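Local coordinates for protein Per a 4 allergen (Periplaneta americana, PDB 3EBW) that is a major cockroach allergen with a lipocalin beta barrel that probably carries small hydrophobic ligands, at residues Asp14-Val19 and Gly50-Thr55; Asn30-Asp35 and Cys111-Tyr116; His119-Ala124 and Glu140-Tyr145. One frame throughout, in Å; residues are numbered along the deposited sequence.

The three contacts sit around one antiparallel barrel of the lipocalin kind. Contacts 1 and 2 interleave along the chain (14-19, 30-35, 50-55, 111-116), and contact 3 follows in series. Contact 1 lies across the chain's centre from both others: its centre is about 24 Å from that of contact 2 and about 22 Å from that of contact 3. Contacts 2 and 3 have centres about 16 Å apart and touch, on neighbouring strands 106-112 and 119-125; Leu-112 packs on Leu-120, and Trp-122 NE1 gives a weak hydrogen bond to Glu-33 OE2. The loop before strand 20-27, the loop after it and helix 132-142 each pack on strands of the barrel or their ends.

Contact 1. Residues Asp14-Val19 and Gly50-Thr55; sequences DMTKYV and GVIQVT
The flat peptide group joining Met-15 to Thr-16 receives the CD1 methyl of Ile-52 over one face. The methyl lies over the carbonyl end of that group, above Met-15 O and a little beyond it: Ile-52 CD1 is 3.1 Å from Met-15 O and 3.5 Å from Met-15 C. At 2.8 Å resolution the shortness of the approach carries no weight. In the other flat group, the carboxylate of Asp-14, OD1 accepts a 3.0 Å hydrogen bond from Thr-16 OG1; Asp-14 OD1 is approached from its syn side, 27° out of the carboxylate plane. That bond links Asp-14 to Thr-16 within the loop, and a type I turn from Thr-16 to Val-19 follows.

Apolar contact completes the pairing. Ile-52 CD1 also lies 3.7 Å from Met-15 CB. Its CG1 branch is anti to the carbonyl carbon (chi1 -67°) and nearly extended beyond (chi2 -168°), which pushes the methyl out from the strand toward the loop. Met-15, present as selenomethionine, bends at chi2 and chi3, and its side chain packs on Trp-76 and Tyr-44, while Ile-52 also rests on Tyr-44. Next door, the Tyr-18 ring stacks with Trp-22 and meets Tyr-44 edge-to-face. The Tyr-18 carbonyl accepts a hydrogen bond from Trp-22 NE1, the tryptophan of a G-x-W sequence. A segment before the first barrel strand, pressed on that tryptophan and on the start of strand 52-59, matches the closed end of the lipocalin calyx.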
ATOM      1  N   ASP A  14       4.799 -14.923  25.246  1.00 52.87           N
ATOM      2  CA  ASP A  14       4.708 -16.355  25.476  1.00 52.06           C
ATOM      3  C   ASP A  14       3.994 -17.009  24.268  1.00 52.12           C
ATOM      4  O   ASP A  14       2.771 -17.177  24.252  1.00 49.76           O
ATOM      5  CB  ASP A  14       3.952 -16.595  26.794  1.00 42.21           C
ATOM      6  CG  ASP A  14       3.828 -18.062  27.148  1.00 41.32           C
ATOM      7  OD1 ASP A  14       4.533 -18.888  26.542  1.00 39.72           O
ATOM      8  OD2 ASP A  14       3.028 -18.400  28.042  1.00 42.12           O
HETATM    9  N   MSE A  15       4.787 -17.371  23.260  1.00 45.23           N
HETATM   10  CA  MSE A  15       4.270 -17.978  22.043  1.00 47.23           C
HETATM   11  C   MSE A  15       3.397 -19.181  22.298  1.00 48.01           C
HETATM   12  O   MSE A  15       2.784 -19.709  21.393  1.00 48.26           O
HETATM   13  CB  MSE A  15       5.410 -18.338  21.088  1.00 58.66           C
HETATM   14  CG  MSE A  15       6.069 -17.114  20.465  1.00 60.50           C
HETATM   15 SE   MSE A  15       4.782 -15.904  19.596  1.00 63.21          SE
HETATM   16  CE  MSE A  15       4.772 -16.784  17.870  1.00 61.78           C
ATOM     17  N   THR A  16       3.321 -19.610  23.540  1.00 56.88           N
ATOM     18  CA  THR A  16       2.487 -20.741  23.854  1.00 59.40           C
ATOM     19  C   THR A  16       1.080 -20.203  24.015  1.00 59.75           C
ATOM     20  O   THR A  16       0.118 -20.878  23.685  1.00 60.19           O
ATOM     21  CB  THR A  16       2.953 -21.413  25.139  1.00 67.39           C
ATOM     22  OG1 THR A  16       4.379 -21.530  25.104  1.00 69.96           O
ATOM     23  CG2 THR A  16       2.360 -22.804  25.250  1.00 67.38           C
ATOM     24  N   LYS A  17       0.968 -18.978  24.516  1.00 84.35           N
ATOM     25  CA  LYS A  17      -0.332 -18.337  24.695  1.00 84.10           C
ATOM     26  C   LYS A  17      -0.805 -17.735  23.371  1.00 83.98           C
ATOM     27  O   LYS A  17      -1.910 -17.199  23.276  1.00 84.27           O
ATOM     28  CB  LYS A  17      -0.239 -17.221  25.737  1.00 73.86           C
ATOM     29  CG  LYS A  17      -0.185 -17.675  27.186  1.00 76.59           C
ATOM     30  CD  LYS A  17      -0.130 -16.456  28.099  1.00 77.44           C
ATOM     31  CE  LYS A  17      -0.155 -16.810  29.566  1.00 77.31           C
ATOM     32  NZ  LYS A  17       0.153 -15.593  30.365  1.00 78.00           N
ATOM     33  N   TYR A  18       0.046 -17.822  22.354  1.00 50.05           N
ATOM     34  CA  TYR A  18      -0.263 -17.281  21.041  1.00 49.33           C
ATOM     35  C   TYR A  18      -0.857 -18.365  20.169  1.00 48.79           C
ATOM     36  O   TYR A  18      -1.196 -18.132  19.017  1.00 48.67           O
ATOM     37  CB  TYR A  18       1.006 -16.754  20.385  1.00 47.16           C
ATOM     38  CG  TYR A  18       0.721 -15.741  19.309  1.00 46.75           C
ATOM     39  CD1 TYR A  18       0.295 -14.455  19.637  1.00 46.31           C
ATOM     40  CD2 TYR A  18       0.835 -16.077  17.962  1.00 46.51           C
ATOM     41  CE1 TYR A  18      -0.012 -13.537  18.656  1.00 44.55           C
ATOM     42  CE2 TYR A  18       0.531 -15.171  16.979  1.00 44.70           C
ATOM     43  CZ  TYR A  18       0.102 -13.897  17.324  1.00 45.44           C
ATOM     44  OH  TYR A  18      -0.243 -13.001  16.332  1.00 44.15           O
ATOM     45  N   VAL A  19      -0.950 -19.566  20.721  1.00 48.85           N
ATOM     46  CA  VAL A  19      -1.510 -20.694  20.001  1.00 49.21           C
ATOM     47  C   VAL A  19      -2.871 -20.306  19.437  1.00 48.99           C
ATOM     48  O   VAL A  19      -3.524 -19.399  19.951  1.00 48.32           O
ATOM     49  CB  VAL A  19      -1.635 -21.934  20.942  1.00 54.50           C
ATOM     50  CG1 VAL A  19      -2.876 -22.753  20.601  1.00 53.87           C
ATOM     51  CG2 VAL A  19      -0.383 -22.813  20.805  1.00 54.12           C
ATOM     52  N   GLY A  50       6.848 -30.485  22.007  1.00 43.04           N
ATOM     53  CA  GLY A  50       7.095 -29.112  22.386  1.00 43.52           C
ATOM     54  C   GLY A  50       7.154 -28.084  21.282  1.00 42.42           C
ATOM     55  O   GLY A  50       7.042 -26.897  21.554  1.00 41.40           O
ATOM     56  N   VAL A  51       7.331 -28.527  20.045  1.00 52.61           N
ATOM     57  CA  VAL A  51       7.420 -27.608  18.918  1.00 52.26           C
ATOM     58  C   VAL A  51       6.159 -26.818  18.639  1.00 50.22           C
ATOM     59  O   VAL A  51       5.074 -27.378  18.605  1.00 50.16           O
ATOM     60  CB  VAL A  51       7.774 -28.332  17.602  1.00 46.92           C
ATOM     61  CG1 VAL A  51       7.789 -27.329  16.467  1.00 45.60           C
ATOM     62  CG2 VAL A  51       9.140 -29.009  17.715  1.00 47.99           C
ATOM     63  N   ILE A  52       6.301 -25.508  18.462  1.00 46.83           N
ATOM     64  CA  ILE A  52       5.145 -24.699  18.107  1.00 45.37           C
ATOM     65  C   ILE A  52       5.154 -24.642  16.585  1.00 44.63           C
ATOM     66  O   ILE A  52       6.128 -24.235  15.937  1.00 44.56           O
ATOM     67  CB  ILE A  52       5.196 -23.286  18.662  1.00 36.79           C
ATOM     68  CG1 ILE A  52       5.094 -23.333  20.186  1.00 36.31           C
ATOM     69  CG2 ILE A  52       4.038 -22.472  18.073  1.00 35.73           C
ATOM     70  CD1 ILE A  52       4.846 -21.995  20.794  1.00 35.52           C
ATOM     71  N   GLN A  53       4.058 -25.078  16.011  1.00 40.78           N
ATOM     72  CA  GLN A  53       3.973 -25.141  14.579  1.00 39.61           C
ATOM     73  C   GLN A  53       3.086 -24.025  14.041  1.00 36.39           C
ATOM     74  O   GLN A  53       2.050 -23.676  14.643  1.00 34.20           O
ATOM     75  CB  GLN A  53       3.400 -26.495  14.224  1.00 56.32           C
ATOM     76  CG  GLN A  53       3.973 -27.120  13.017  1.00 59.77           C
ATOM     77  CD  GLN A  53       3.541 -28.546  12.931  1.00 63.63           C
ATOM     78  OE1 GLN A  53       2.340 -28.843  12.935  1.00 65.91           O
ATOM     79  NE2 GLN A  53       4.516 -29.459  12.876  1.00 64.65           N
ATOM     80  N   VAL A  54       3.492 -23.444  12.919  1.00 40.83           N
ATOM     81  CA  VAL A  54       2.661 -22.402  12.346  1.00 37.87           C
ATOM     82  C   VAL A  54       2.302 -22.652  10.883  1.00 39.58           C
ATOM     83  O   VAL A  54       3.144 -23.005  10.058  1.00 34.90           O
ATOM     84  CB  VAL A  54       3.297 -21.012  12.507  1.00 27.35           C
ATOM     85  CG1 VAL A  54       4.465 -20.846  11.568  1.00 23.90           C
ATOM     86  CG2 VAL A  54       2.236 -19.958  12.294  1.00 24.43           C
ATOM     87  N   THR A  55       1.013 -22.522  10.596  1.00 21.68           N
ATOM     88  CA  THR A  55       0.538 -22.690   9.238  1.00 22.74           C
ATOM     89  C   THR A  55      -0.106 -21.429   8.719  1.00 24.01           C
ATOM     90  O   THR A  55      -1.064 -20.917   9.284  1.00 20.22           O
ATOM     91  CB  THR A  55      -0.480 -23.834   9.095  1.00 37.95           C
ATOM     92  OG1 THR A  55       0.222 -25.074   8.923  1.00 39.21           O
ATOM     93  CG2 THR A  55      -1.373 -23.598   7.878  1.00 37.39           C
TER

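Contact 2. Residues Asn30-Asp35 and Cys111-Tyr116; sequences NSDEED and CLDNDY
Leu-112 lays its two methyls against the carboxylate of Asp-32: CD1 is 3.6 Å from Asp-32 OD1 and CD2 is 3.9 Å from the same oxygen, so OD1 sits across the fork of the isobutyl group. Asn-30 comes in at about a right angle to the leucine, its CG 4.0 Å from Leu-112 CD1. In both Asn-30 and Asp-32 the bond to CB already aims at 111-116, and the first torsion (chi1 67° and 60°) sets CG over the residue's own backbone, between N and the carbonyl carbon.

A second point of approach is charged. Asp-32 OD2 and Asp-113 OD2 are 3.5 Å apart, the two side chains pointing at one another with carboxylate planes 56° apart. The pair is probably unfavourable, though water around these exposed residues would weaken the repulsion.

In the fold, 30-35 belongs to the loop between strands 20-27 and 40-46, the position of the long first loop at the open end of a lipocalin calyx. The other partner is the tip of a hairpin: a type II' turn runs from Leu-112 to Asp-115, with Asp-113 at positive phi and a backbone bond of 3.3 Å from Asp-115 N to Leu-112 O. A bound polyether, probably from the crystallisation liquor, lies about 4 Å from the Leu-112 side chain, consistent with a pocket beside it. Cys-111 holds the hairpin to the amino-terminal segment through its disulfide with Cys-4, and Ser-31 and Glu-34 pack on Asp-14 and Leu-13 of the second subunit.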
ATOM      1  N   ASN A  30       1.724  -3.851   0.621  1.00 26.92           N
ATOM      2  CA  ASN A  30       3.042  -4.249   0.102  1.00 26.42           C
ATOM      3  C   ASN A  30       2.851  -5.190  -1.081  1.00 27.89           C
ATOM      4  O   ASN A  30       1.807  -5.823  -1.196  1.00 26.50           O
ATOM      5  CB  ASN A  30       3.852  -4.992   1.174  1.00 39.44           C
ATOM      6  CG  ASN A  30       3.243  -6.344   1.532  1.00 36.09           C
ATOM      7  OD1 ASN A  30       2.383  -6.453   2.402  1.00 33.20           O
ATOM      8  ND2 ASN A  30       3.675  -7.374   0.834  1.00 32.66           N
ATOM      9  N   SER A  31       3.865  -5.298  -1.932  1.00 50.61           N
ATOM     10  CA  SER A  31       3.800  -6.141  -3.114  1.00 54.63           C
ATOM     11  C   SER A  31       3.519  -7.597  -2.775  1.00 57.86           C
ATOM     12  O   SER A  31       2.370  -8.020  -2.811  1.00 58.70           O
ATOM     13  CB  SER A  31       5.100  -6.026  -3.906  1.00 54.19           C
ATOM     14  OG  SER A  31       6.216  -6.248  -3.067  1.00 56.93           O
ATOM     15  N   ASP A  32       4.550  -8.375  -2.459  1.00 58.87           N
ATOM     16  CA  ASP A  32       4.328  -9.776  -2.113  1.00 60.09           C
ATOM     17  C   ASP A  32       3.353  -9.903  -0.941  1.00 59.35           C
ATOM     18  O   ASP A  32       3.755  -9.914   0.207  1.00 60.34           O
ATOM     19  CB  ASP A  32       5.666 -10.478  -1.807  1.00 99.28           C
ATOM     20  CG  ASP A  32       6.422  -9.851  -0.652  1.00103.24           C
ATOM     21  OD1 ASP A  32       6.135 -10.197   0.511  1.00104.92           O
ATOM     22  OD2 ASP A  32       7.308  -9.012  -0.911  1.00107.84           O
ATOM     23  N   GLU A  33       2.068 -10.003  -1.270  1.00 35.49           N
ATOM     24  CA  GLU A  33       0.956 -10.108  -0.325  1.00 35.88           C
ATOM     25  C   GLU A  33      -0.243  -9.361  -0.943  1.00 38.07           C
ATOM     26  O   GLU A  33      -1.344  -9.296  -0.353  1.00 36.88           O
ATOM     27  CB  GLU A  33       1.326  -9.490   1.028  1.00 39.42           C
ATOM     28  CG  GLU A  33       0.253  -9.581   2.101  1.00 35.47           C
ATOM     29  CD  GLU A  33       0.843  -9.522   3.508  1.00 33.11           C
ATOM     30  OE1 GLU A  33       2.077  -9.374   3.591  1.00 32.57           O
ATOM     31  OE2 GLU A  33       0.096  -9.625   4.520  1.00 29.85           O
ATOM     32  N   GLU A  34       0.001  -8.829  -2.149  1.00 56.80           N
ATOM     33  CA  GLU A  34      -0.947  -8.059  -2.965  1.00 59.10           C
ATOM     34  C   GLU A  34      -2.234  -8.777  -3.312  1.00 60.87           C
ATOM     35  O   GLU A  34      -3.322  -8.191  -3.213  1.00 60.14           O
ATOM     36  CB  GLU A  34      -0.288  -7.668  -4.282  1.00 59.78           C
ATOM     37  CG  GLU A  34      -0.005  -6.203  -4.468  1.00 59.62           C
ATOM     38  CD  GLU A  34       0.704  -5.955  -5.770  1.00 59.58           C
ATOM     39  OE1 GLU A  34       0.037  -5.997  -6.818  1.00 59.75           O
ATOM     40  OE2 GLU A  34       1.932  -5.740  -5.755  1.00 59.49           O
ATOM     41  N   ASP A  35      -2.076 -10.028  -3.773  1.00 56.73           N
ATOM     42  CA  ASP A  35      -3.176 -10.915  -4.173  1.00 58.72           C
ATOM     43  C   ASP A  35      -4.067 -11.301  -3.005  1.00 59.07           C
ATOM     44  O   ASP A  35      -5.232 -10.928  -2.951  1.00 59.72           O
ATOM     45  CB  ASP A  35      -2.625 -12.193  -4.809  1.00108.06           C
ATOM     46  CG  ASP A  35      -2.271 -12.010  -6.266  1.00110.92           C
ATOM     47  OD1 ASP A  35      -1.626 -12.911  -6.848  1.00111.22           O
ATOM     48  OD2 ASP A  35      -2.648 -10.962  -6.833  1.00111.13           O
ATOM     49  N   CYS A 111      10.078  -7.296   8.543  1.00 37.53           N
ATOM     50  CA  CYS A 111      10.571  -6.709   7.320  1.00 42.01           C
ATOM     51  C   CYS A 111      10.342  -7.739   6.228  1.00 45.73           C
ATOM     52  O   CYS A 111       9.952  -8.858   6.520  1.00 47.08           O
ATOM     53  CB  CYS A 111      12.046  -6.410   7.485  1.00 36.23           C
ATOM     54  SG  CYS A 111      12.377  -5.256   8.863  1.00 38.25           S
ATOM     55  N   LEU A 112      10.544  -7.382   4.967  1.00 56.90           N
ATOM     56  CA  LEU A 112      10.315  -8.366   3.926  1.00 62.43           C
ATOM     57  C   LEU A 112      11.490  -8.440   2.982  1.00 65.56           C
ATOM     58  O   LEU A 112      11.956  -7.422   2.483  1.00 65.90           O
ATOM     59  CB  LEU A 112       9.001  -8.065   3.186  1.00 71.48           C
ATOM     60  CG  LEU A 112       7.724  -8.443   3.972  1.00 73.93           C
ATOM     61  CD1 LEU A 112       6.510  -7.916   3.249  1.00 73.66           C
ATOM     62  CD2 LEU A 112       7.608  -9.969   4.155  1.00 73.14           C
ATOM     63  N   ASP A 113      11.980  -9.662   2.779  1.00 65.29           N
ATOM     64  CA  ASP A 113      13.129  -9.943   1.913  1.00 71.04           C
ATOM     65  C   ASP A 113      14.426  -9.385   2.510  1.00 74.40           C
ATOM     66  O   ASP A 113      14.743  -9.658   3.668  1.00 75.17           O
ATOM     67  CB  ASP A 113      12.868  -9.386   0.509  1.00 93.82           C
ATOM     68  CG  ASP A 113      11.495  -9.791  -0.022  1.00 94.18           C
ATOM     69  OD1 ASP A 113      11.087 -10.951   0.203  1.00 94.49           O
ATOM     70  OD2 ASP A 113      10.821  -8.961  -0.665  1.00 94.76           O
ATOM     71  N   ASN A 114      15.189  -8.623   1.741  1.00134.56           N
ATOM     72  CA  ASN A 114      16.421  -8.058   2.282  1.00137.56           C
ATOM     73  C   ASN A 114      16.190  -6.590   2.597  1.00139.53           C
ATOM     74  O   ASN A 114      17.092  -5.889   3.057  1.00141.32           O
ATOM     75  CB  ASN A 114      17.562  -8.204   1.275  1.00140.45           C
ATOM     76  CG  ASN A 114      17.922  -9.650   1.014  1.00139.73           C
ATOM     77  OD1 ASN A 114      17.058 -10.468   0.699  1.00140.36           O
ATOM     78  ND2 ASN A 114      19.204  -9.973   1.140  1.00139.39           N
ATOM     79  N   ASP A 115      14.961  -6.142   2.359  1.00 81.87           N
ATOM     80  CA  ASP A 115      14.573  -4.756   2.578  1.00 81.33           C
ATOM     81  C   ASP A 115      14.252  -4.466   4.043  1.00 79.90           C
ATOM     82  O   ASP A 115      13.094  -4.388   4.450  1.00 80.06           O
ATOM     83  CB  ASP A 115      13.381  -4.417   1.666  1.00 93.43           C
ATOM     84  CG  ASP A 115      13.164  -2.917   1.506  1.00 94.07           C
ATOM     85  OD1 ASP A 115      14.162  -2.161   1.528  1.00 97.13           O
ATOM     86  OD2 ASP A 115      11.995  -2.497   1.341  1.00 96.13           O
ATOM     87  N   TYR A 116      15.302  -4.309   4.834  1.00 78.81           N
ATOM     88  CA  TYR A 116      15.159  -4.021   6.249  1.00 75.99           C
ATOM     89  C   TYR A 116      14.706  -2.586   6.381  1.00 72.23           C
ATOM     90  O   TYR A 116      14.282  -2.151   7.454  1.00 70.03           O
ATOM     91  CB  TYR A 116      16.498  -4.194   6.957  1.00 84.85           C
ATOM     92  CG  TYR A 116      17.047  -5.592   6.883  1.00 88.81           C
ATOM     93  CD1 TYR A 116      18.376  -5.816   6.540  1.00 91.67           C
ATOM     94  CD2 TYR A 116      16.244  -6.695   7.165  1.00 91.40           C
ATOM     95  CE1 TYR A 116      18.899  -7.107   6.477  1.00 93.38           C
ATOM     96  CE2 TYR A 116      16.754  -7.992   7.106  1.00 93.38           C
ATOM     97  CZ  TYR A 116      18.082  -8.188   6.760  1.00 93.83           C
ATOM     98  OH  TYR A 116      18.595  -9.460   6.687  1.00 96.38           O
TER

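Contact 3. Residues His119-Ala124 and Glu140-Tyr145; sequences HLYWIA and EVLAPY
Tyr-121 and Leu-142 run alongside one another head to tail, with Tyr-121 CD1 3.9 Å from Leu-142 CD1. In the tyrosine CB already faces the helix, and chi1 -68° keeps the ring on that line, beside the backbone N. Leu-142 starts from a CA-CB bond that does not aim at the strand; its torsions (chi1 -99°, chi2 -74°) swing CD1 back to the ring, so the contact rests on the end of the side chain.

Beyond Leu-142, the chain turns through a short 3-10 segment, with a 3.0 Å backbone bond from Tyr-145 N to Leu-142 O. This brings Tyr-145 to the far end of the same tyrosine: Tyr-121 OH lies 4.0 Å from Tyr-145 CB and 4.1 Å from its CG, the two side chains crossing at about a right angle.

Helix 132-142 thus lies along the outside of the barrel, as the carboxy-terminal helix does in lipocalins. Ile-107 of strand 106-112 touches both Tyr-121 and Leu-142. The chemistry implies two kinds of attachment: apolar burial between Tyr-121 and Leu-142, and van der Waals contact of a hydroxyl with carbon where Tyr-121 meets Tyr-145, neither of them directional.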
ATOM      1  N   HIS A 119       9.442  -1.405   6.838  1.00 49.74           N
ATOM      2  CA  HIS A 119       8.786  -2.143   7.903  1.00 46.97           C
ATOM      3  C   HIS A 119       7.360  -2.511   7.521  1.00 45.03           C
ATOM      4  O   HIS A 119       6.700  -1.783   6.777  1.00 47.18           O
ATOM      5  CB  HIS A 119       8.770  -1.325   9.189  1.00 52.38           C
ATOM      6  CG  HIS A 119      10.127  -1.119   9.782  1.00 53.02           C
ATOM      7  ND1 HIS A 119      10.315  -0.686  11.075  1.00 51.14           N
ATOM      8  CD2 HIS A 119      11.363  -1.310   9.259  1.00 53.36           C
ATOM      9  CE1 HIS A 119      11.611  -0.626  11.326  1.00 51.15           C
ATOM     10  NE2 HIS A 119      12.269  -1.001  10.243  1.00 51.05           N
ATOM     11  N   LEU A 120       6.872  -3.637   8.030  1.00 48.59           N
ATOM     12  CA  LEU A 120       5.514  -4.066   7.719  1.00 44.27           C
ATOM     13  C   LEU A 120       4.767  -4.382   9.004  1.00 42.05           C
ATOM     14  O   LEU A 120       5.272  -5.128   9.842  1.00 40.58           O
ATOM     15  CB  LEU A 120       5.532  -5.326   6.830  1.00 45.91           C
ATOM     16  CG  LEU A 120       6.126  -5.384   5.409  1.00 46.32           C
ATOM     17  CD1 LEU A 120       5.438  -4.402   4.501  1.00 47.73           C
ATOM     18  CD2 LEU A 120       7.578  -5.061   5.446  1.00 47.04           C
ATOM     19  N   TYR A 121       3.576  -3.823   9.181  1.00 39.24           N
ATOM     20  CA  TYR A 121       2.790  -4.149  10.381  1.00 39.11           C
ATOM     21  C   TYR A 121       1.603  -5.012   9.989  1.00 38.68           C
ATOM     22  O   TYR A 121       1.019  -4.806   8.943  1.00 35.30           O
ATOM     23  CB  TYR A 121       2.290  -2.890  11.105  1.00 37.98           C
ATOM     24  CG  TYR A 121       3.398  -2.084  11.734  1.00 41.94           C
ATOM     25  CD1 TYR A 121       3.510  -1.983  13.119  1.00 41.03           C
ATOM     26  CD2 TYR A 121       4.349  -1.451  10.944  1.00 39.75           C
ATOM     27  CE1 TYR A 121       4.527  -1.275  13.699  1.00 41.66           C
ATOM     28  CE2 TYR A 121       5.373  -0.745  11.509  1.00 40.84           C
ATOM     29  CZ  TYR A 121       5.462  -0.651  12.895  1.00 43.34           C
ATOM     30  OH  TYR A 121       6.459   0.104  13.470  1.00 43.21           O
ATOM     31  N   TRP A 122       1.274  -5.990  10.830  1.00 42.54           N
ATOM     32  CA  TRP A 122       0.158  -6.894  10.586  1.00 42.14           C
ATOM     33  C   TRP A 122      -0.726  -6.876  11.832  1.00 43.65           C
ATOM     34  O   TRP A 122      -0.283  -7.194  12.929  1.00 46.40           O
ATOM     35  CB  TRP A 122       0.686  -8.300  10.288  1.00 26.52           C
ATOM     36  CG  TRP A 122       1.437  -8.420   8.972  1.00 26.96           C
ATOM     37  CD1 TRP A 122       0.889  -8.441   7.721  1.00 26.71           C
ATOM     38  CD2 TRP A 122       2.865  -8.542   8.775  1.00 26.87           C
ATOM     39  NE1 TRP A 122       1.880  -8.569   6.753  1.00 26.74           N
ATOM     40  CE2 TRP A 122       3.096  -8.632   7.377  1.00 26.51           C
ATOM     41  CE3 TRP A 122       3.960  -8.581   9.636  1.00 25.95           C
ATOM     42  CZ2 TRP A 122       4.368  -8.760   6.829  1.00 25.95           C
ATOM     43  CZ3 TRP A 122       5.239  -8.706   9.075  1.00 27.23           C
ATOM     44  CH2 TRP A 122       5.424  -8.792   7.684  1.00 27.52           C
ATOM     45  N   ILE A 123      -1.972  -6.457  11.674  1.00 37.92           N
ATOM     46  CA  ILE A 123      -2.889  -6.391  12.808  1.00 38.75           C
ATOM     47  C   ILE A 123      -3.716  -7.655  12.697  1.00 40.82           C
ATOM     48  O   ILE A 123      -4.252  -7.944  11.633  1.00 39.30           O
ATOM     49  CB  ILE A 123      -3.780  -5.093  12.733  1.00 35.63           C
ATOM     50  CG1 ILE A 123      -2.938  -3.843  13.046  1.00 33.61           C
ATOM     51  CG2 ILE A 123      -4.883  -5.148  13.757  1.00 35.60           C
ATOM     52  CD1 ILE A 123      -1.782  -3.611  12.109  1.00 34.05           C
ATOM     53  N   ALA A 124      -3.802  -8.422  13.781  1.00 49.12           N
ATOM     54  CA  ALA A 124      -4.521  -9.704  13.750  1.00 52.15           C
ATOM     55  C   ALA A 124      -5.555  -9.960  14.854  1.00 54.64           C
ATOM     56  O   ALA A 124      -5.585  -9.285  15.869  1.00 53.53           O
ATOM     57  CB  ALA A 124      -3.494 -10.845  13.723  1.00 24.83           C
ATOM     58  N   GLU A 140      -4.300   2.691  20.069  1.00100.95           N
ATOM     59  CA  GLU A 140      -3.690   3.200  21.275  1.00 99.78           C
ATOM     60  C   GLU A 140      -2.252   2.676  21.222  1.00 98.28           C
ATOM     61  O   GLU A 140      -1.297   3.409  21.501  1.00 98.29           O
ATOM     62  CB  GLU A 140      -4.435   2.634  22.475  1.00103.33           C
ATOM     63  CG  GLU A 140      -4.059   3.230  23.799  1.00105.53           C
ATOM     64  CD  GLU A 140      -4.713   2.484  24.940  1.00107.86           C
ATOM     65  OE1 GLU A 140      -5.963   2.443  24.989  1.00106.80           O
ATOM     66  OE2 GLU A 140      -3.975   1.929  25.781  1.00107.68           O
ATOM     67  N   VAL A 141      -2.115   1.405  20.830  1.00 57.11           N
ATOM     68  CA  VAL A 141      -0.818   0.746  20.719  1.00 52.51           C
ATOM     69  C   VAL A 141      -0.025   1.182  19.485  1.00 52.67           C
ATOM     70  O   VAL A 141       1.180   1.463  19.575  1.00 52.66           O
ATOM     71  CB  VAL A 141      -0.958  -0.805  20.664  1.00 34.47           C
ATOM     72  CG1 VAL A 141       0.427  -1.445  20.634  1.00 33.34           C
ATOM     73  CG2 VAL A 141      -1.751  -1.327  21.859  1.00 33.69           C
ATOM     74  N   LEU A 142      -0.691   1.224  18.334  1.00 66.80           N
ATOM     75  CA  LEU A 142      -0.023   1.609  17.097  1.00 66.55           C
ATOM     76  C   LEU A 142       0.471   3.056  17.148  1.00 66.45           C
ATOM     77  O   LEU A 142       1.525   3.402  16.593  1.00 65.61           O
ATOM     78  CB  LEU A 142      -0.972   1.406  15.904  1.00 66.94           C
ATOM     79  CG  LEU A 142      -0.811   0.124  15.066  1.00 66.65           C
ATOM     80  CD1 LEU A 142       0.417   0.220  14.192  1.00 65.37           C
ATOM     81  CD2 LEU A 142      -0.685  -1.085  15.979  1.00 67.28           C
ATOM     82  N   ALA A 143      -0.287   3.885  17.854  1.00 66.89           N
ATOM     83  CA  ALA A 143       0.010   5.302  17.992  1.00 65.28           C
ATOM     84  C   ALA A 143       1.484   5.711  18.114  1.00 64.93           C
ATOM     85  O   ALA A 143       2.016   6.390  17.238  1.00 67.27           O
ATOM     86  CB  ALA A 143      -0.782   5.857  19.154  1.00 54.61           C
ATOM     87  N   PRO A 144       2.166   5.296  19.192  1.00 40.97           N
ATOM     88  CA  PRO A 144       3.578   5.642  19.411  1.00 40.69           C
ATOM     89  C   PRO A 144       4.515   5.602  18.209  1.00 41.52           C
ATOM     90  O   PRO A 144       5.589   6.224  18.243  1.00 40.90           O
ATOM     91  CB  PRO A 144       4.004   4.657  20.491  1.00 51.74           C
ATOM     92  CG  PRO A 144       2.736   4.499  21.299  1.00 51.91           C
ATOM     93  CD  PRO A 144       1.691   4.350  20.222  1.00 51.73           C
ATOM     94  N   TYR A 145       4.134   4.877  17.151  1.00 57.08           N
ATOM     95  CA  TYR A 145       4.988   4.757  15.968  1.00 57.68           C
ATOM     96  C   TYR A 145       4.452   5.541  14.806  1.00 59.78           C
ATOM     97  O   TYR A 145       5.023   5.534  13.711  1.00 60.92           O
ATOM     98  CB  TYR A 145       5.132   3.300  15.573  1.00 55.49           C
ATOM     99  CG  TYR A 145       5.609   2.476  16.722  1.00 53.11           C
ATOM    100  CD1 TYR A 145       6.934   2.523  17.122  1.00 53.01           C
ATOM    101  CD2 TYR A 145       4.705   1.768  17.500  1.00 52.64           C
ATOM    102  CE1 TYR A 145       7.359   1.901  18.282  1.00 54.39           C
ATOM    103  CE2 TYR A 145       5.109   1.138  18.668  1.00 54.10           C
ATOM    104  CZ  TYR A 145       6.441   1.212  19.062  1.00 55.34           C
ATOM    105  OH  TYR A 145       6.832   0.645  20.259  1.00 57.45           O
TER